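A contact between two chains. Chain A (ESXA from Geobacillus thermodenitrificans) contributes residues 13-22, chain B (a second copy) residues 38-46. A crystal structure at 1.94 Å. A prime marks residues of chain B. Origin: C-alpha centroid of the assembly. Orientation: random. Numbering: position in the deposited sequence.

Chain A, residues 13-22: ELRGVARQYN
Chain B, residues 38-46: MSHTLQGIW

Residues 13-22 of chain A are helical throughout, within a helix that extends past both ends of the stretch. In chain B the helix covers 38-45, and Trp46′, at phi/psi -115/161°, is the first residue to leave helical values. The two axes approach to 11.3 Å, and their N-to-C directions differ by 147°, so the helices run roughly antiparallel. The register follows: Leu14 CA lies 7.6 Å from Ile45′ CA at one end, and Tyr21 CA lies 8.0 Å from Met38′ CA at the other. An axis separation this wide leaves the space to be filled by side chains, and 464 Å² of surface is buried between the stretches, both sides summed.

The contact residues recur at helical spacing: Leu14, Val17, Gln20 and Tyr21 on one side, Met38′, Thr41′, Leu42′ and Ile45′ on the other. Ala18 and Asn22 point away from chain B, as do Ser39′ and His40′ from chain A.

Met38′ makes the largest bump, with 103 Å² covered. Its CA-to-CB bond points toward chain A, and chi angles of -74° (m), 158° (t) and 66° (p) set its methyl on the Tyr21 ring. Met38′ CE sits 3.5 Å from the ring centroid and only 7° off the normal, a CH-pi contact over one face; the same CE is 3.6 Å from Tyr21 CG. Tyr21 starts sideways, but chi1 -84° (m) and chi2 -87° bring its end nearer, carrying the hydroxyl to the chain B backbone. There Tyr21 OH donates a weak hydrogen bond to Met38′ O at 2.9 Å. Met38′ O also accepts the helical bond from Leu42′ N, at 2.9 Å. Leu42′ (t, p) packs obliquely against the ring, its CD2 4.2 Å from Tyr21 CZ.

At the other end, Ile45′ (p, t) projects its CD1 between two chain A side chains, 3.7 Å from Val17 CG1 and 4.1 Å from Leu14 CD2. Leu14 leaves its backbone sideways, and its m, t rotamer brings the tip closer. Val17, chi1 t, also faces Thr41′: Val17 CG2 and Thr41′ CG2 are 3.9 Å apart, a methyl-to-methyl contact.

Polar chemistry borders this apolar packing. Gln20 (m, t, chi3 48°) lays its OE1 3.5 Å from Met38′ CG, a van der Waals approach. One water bridges the chains, donating to Gln20 OE1 at 3.1 Å and lying 2.5 Å from Thr41′ OG1, with Thr41′ chi1 at -57° (m).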

# COMPACT_ATOMS: atom_id res chain seq x y z
N GLU A 13 21.11 -11.97 -9.34
CA GLU A 13 19.66 -12.16 -9.51
C GLU A 13 18.95 -11.98 -8.17
O GLU A 13 18.04 -11.15 -8.04
CB GLU A 13 19.32 -13.54 -10.10
CG GLU A 13 19.18 -13.57 -11.62
CD GLU A 13 20.42 -14.11 -12.34
OE1 GLU A 13 20.75 -15.30 -12.13
OE2 GLU A 13 21.06 -13.36 -13.10
N LEU A 14 19.40 -12.75 -7.17
CA LEU A 14 18.79 -12.76 -5.84
C LEU A 14 18.77 -11.39 -5.18
O LEU A 14 17.77 -11.01 -4.57
CB LEU A 14 19.49 -13.77 -4.93
CG LEU A 14 19.23 -15.26 -5.17
CD1 LEU A 14 20.28 -16.08 -4.44
CD2 LEU A 14 17.83 -15.69 -4.74
N ARG A 15 19.87 -10.65 -5.29
CA ARG A 15 19.95 -9.30 -4.73
C ARG A 15 19.01 -8.32 -5.41
O ARG A 15 18.45 -7.44 -4.75
CB ARG A 15 21.38 -8.77 -4.76
CG ARG A 15 22.21 -9.31 -3.62
CD ARG A 15 23.64 -8.78 -3.68
NE ARG A 15 24.45 -9.50 -2.71
CZ ARG A 15 25.54 -10.19 -3.01
NH1 ARG A 15 25.98 -10.24 -4.26
NH2 ARG A 15 26.20 -10.82 -2.04
N GLY A 16 18.83 -8.47 -6.72
CA GLY A 16 17.89 -7.66 -7.49
C GLY A 16 16.47 -7.87 -7.01
O GLY A 16 15.72 -6.90 -6.82
N VAL A 17 16.10 -9.13 -6.79
CA VAL A 17 14.78 -9.46 -6.24
C VAL A 17 14.65 -9.01 -4.78
O VAL A 17 13.58 -8.56 -4.36
CB VAL A 17 14.43 -10.96 -6.43
CG1 VAL A 17 13.02 -11.27 -5.94
CG2 VAL A 17 14.54 -11.35 -7.91
N ALA A 18 15.73 -9.12 -4.01
CA ALA A 18 15.75 -8.70 -2.62
C ALA A 18 15.36 -7.22 -2.48
O ALA A 18 14.51 -6.87 -1.66
CB ALA A 18 17.12 -8.96 -2.00
N ARG A 19 15.97 -6.36 -3.30
CA ARG A 19 15.66 -4.92 -3.28
C ARG A 19 14.27 -4.54 -3.79
O ARG A 19 13.73 -3.53 -3.37
CB ARG A 19 16.73 -4.12 -4.01
CG ARG A 19 17.85 -3.65 -3.09
CD ARG A 19 19.21 -3.96 -3.68
NE ARG A 19 19.31 -3.71 -5.12
CZ ARG A 19 20.19 -4.31 -5.92
NH1 ARG A 19 21.06 -5.19 -5.42
NH2 ARG A 19 20.21 -4.03 -7.21
N GLN A 20 13.71 -5.32 -4.70
CA GLN A 20 12.31 -5.14 -5.11
C GLN A 20 11.43 -5.29 -3.88
O GLN A 20 10.55 -4.45 -3.65
CB GLN A 20 11.88 -6.19 -6.12
CG GLN A 20 12.42 -5.99 -7.53
CD GLN A 20 12.17 -7.21 -8.38
OE1 GLN A 20 11.06 -7.74 -8.42
NE2 GLN A 20 13.20 -7.68 -9.06
N TYR A 21 11.65 -6.36 -3.11
CA TYR A 21 10.91 -6.59 -1.86
C TYR A 21 11.13 -5.50 -0.82
O TYR A 21 10.17 -5.08 -0.15
CB TYR A 21 11.18 -7.99 -1.28
CG TYR A 21 10.30 -9.06 -1.89
CD1 TYR A 21 9.03 -9.32 -1.38
CD2 TYR A 21 10.72 -9.79 -3.02
CE1 TYR A 21 8.20 -10.28 -1.94
CE2 TYR A 21 9.90 -10.75 -3.59
CZ TYR A 21 8.64 -10.98 -3.07
OH TYR A 21 7.82 -11.93 -3.61
N ASN A 22 12.37 -5.02 -0.68
CA ASN A 22 12.66 -3.91 0.24
C ASN A 22 12.02 -2.59 -0.19
O ASN A 22 11.50 -1.86 0.63
CB ASN A 22 14.17 -3.73 0.47
CG ASN A 22 14.75 -4.75 1.45
OD1 ASN A 22 15.94 -5.08 1.36
ND2 ASN A 22 13.94 -5.25 2.38
N MET B 38 5.92 -10.34 -8.38
CA MET B 38 7.00 -10.70 -7.43
C MET B 38 6.82 -12.04 -6.73
O MET B 38 7.83 -12.72 -6.44
CB MET B 38 7.22 -9.59 -6.40
CG MET B 38 7.93 -8.38 -7.00
SD MET B 38 7.64 -6.90 -6.04
CE MET B 38 8.45 -7.29 -4.49
N SER B 39 5.57 -12.44 -6.49
CA SER B 39 5.29 -13.74 -5.92
C SER B 39 5.67 -14.87 -6.88
O SER B 39 6.20 -15.88 -6.45
CB SER B 39 3.81 -13.89 -5.56
OG SER B 39 3.56 -13.24 -4.33
N HIS B 40 5.35 -14.70 -8.16
CA HIS B 40 5.77 -15.66 -9.19
C HIS B 40 7.25 -15.73 -9.31
O HIS B 40 7.81 -16.83 -9.38
CB HIS B 40 5.15 -15.28 -10.54
CG HIS B 40 3.70 -15.61 -10.64
ND1 HIS B 40 2.74 -14.66 -10.68
CD2 HIS B 40 3.04 -16.83 -10.72
CE1 HIS B 40 1.53 -15.25 -10.76
NE2 HIS B 40 1.72 -16.58 -10.77
N THR B 41 7.92 -14.58 -9.35
CA THR B 41 9.39 -14.52 -9.38
C THR B 41 9.96 -15.31 -8.19
O THR B 41 10.88 -16.14 -8.35
CB THR B 41 9.89 -13.06 -9.34
OG1 THR B 41 9.33 -12.34 -10.44
CG2 THR B 41 11.41 -12.99 -9.48
N LEU B 42 9.37 -15.10 -7.02
CA LEU B 42 9.84 -15.76 -5.80
C LEU B 42 9.69 -17.28 -5.87
O LEU B 42 10.59 -18.01 -5.48
CB LEU B 42 9.13 -15.23 -4.56
CG LEU B 42 9.81 -15.56 -3.23
CD1 LEU B 42 11.16 -14.89 -3.17
CD2 LEU B 42 8.93 -15.09 -2.09
N GLN B 43 8.55 -17.73 -6.39
CA GLN B 43 8.32 -19.15 -6.64
C GLN B 43 9.38 -19.83 -7.50
O GLN B 43 9.65 -21.01 -7.33
CB GLN B 43 6.94 -19.38 -7.26
CG GLN B 43 5.87 -19.63 -6.22
CD GLN B 43 4.56 -20.09 -6.82
OE1 GLN B 43 3.92 -19.37 -7.59
NE2 GLN B 43 4.14 -21.29 -6.45
N GLY B 44 9.98 -19.09 -8.43
CA GLY B 44 10.99 -19.64 -9.31
C GLY B 44 12.38 -19.64 -8.70
O GLY B 44 13.21 -20.48 -9.06
N ILE B 45 12.64 -18.72 -7.77
CA ILE B 45 14.01 -18.54 -7.27
C ILE B 45 14.29 -19.23 -5.92
O ILE B 45 15.46 -19.41 -5.56
CB ILE B 45 14.47 -17.06 -7.27
CG1 ILE B 45 13.65 -16.22 -6.30
CG2 ILE B 45 14.42 -16.48 -8.69
CD1 ILE B 45 14.13 -14.78 -6.21
N TRP B 46 13.24 -19.62 -5.21
CA TRP B 46 13.37 -20.41 -3.99
C TRP B 46 12.76 -21.73 -4.21
O TRP B 46 11.93 -21.90 -5.11
CB TRP B 46 12.65 -19.77 -2.81
CG TRP B 46 13.46 -18.74 -2.05
CD1 TRP B 46 14.83 -18.49 -2.13
CD2 TRP B 46 12.95 -17.78 -1.07
NE1 TRP B 46 15.20 -17.46 -1.30
CE2 TRP B 46 14.12 -16.99 -0.63
CE3 TRP B 46 11.71 -17.50 -0.52
CZ2 TRP B 46 14.01 -15.99 0.33
CZ3 TRP B 46 11.60 -16.47 0.43
CH2 TRP B 46 12.72 -15.73 0.83
O HOH W 1 9.47 -9.90 -10.05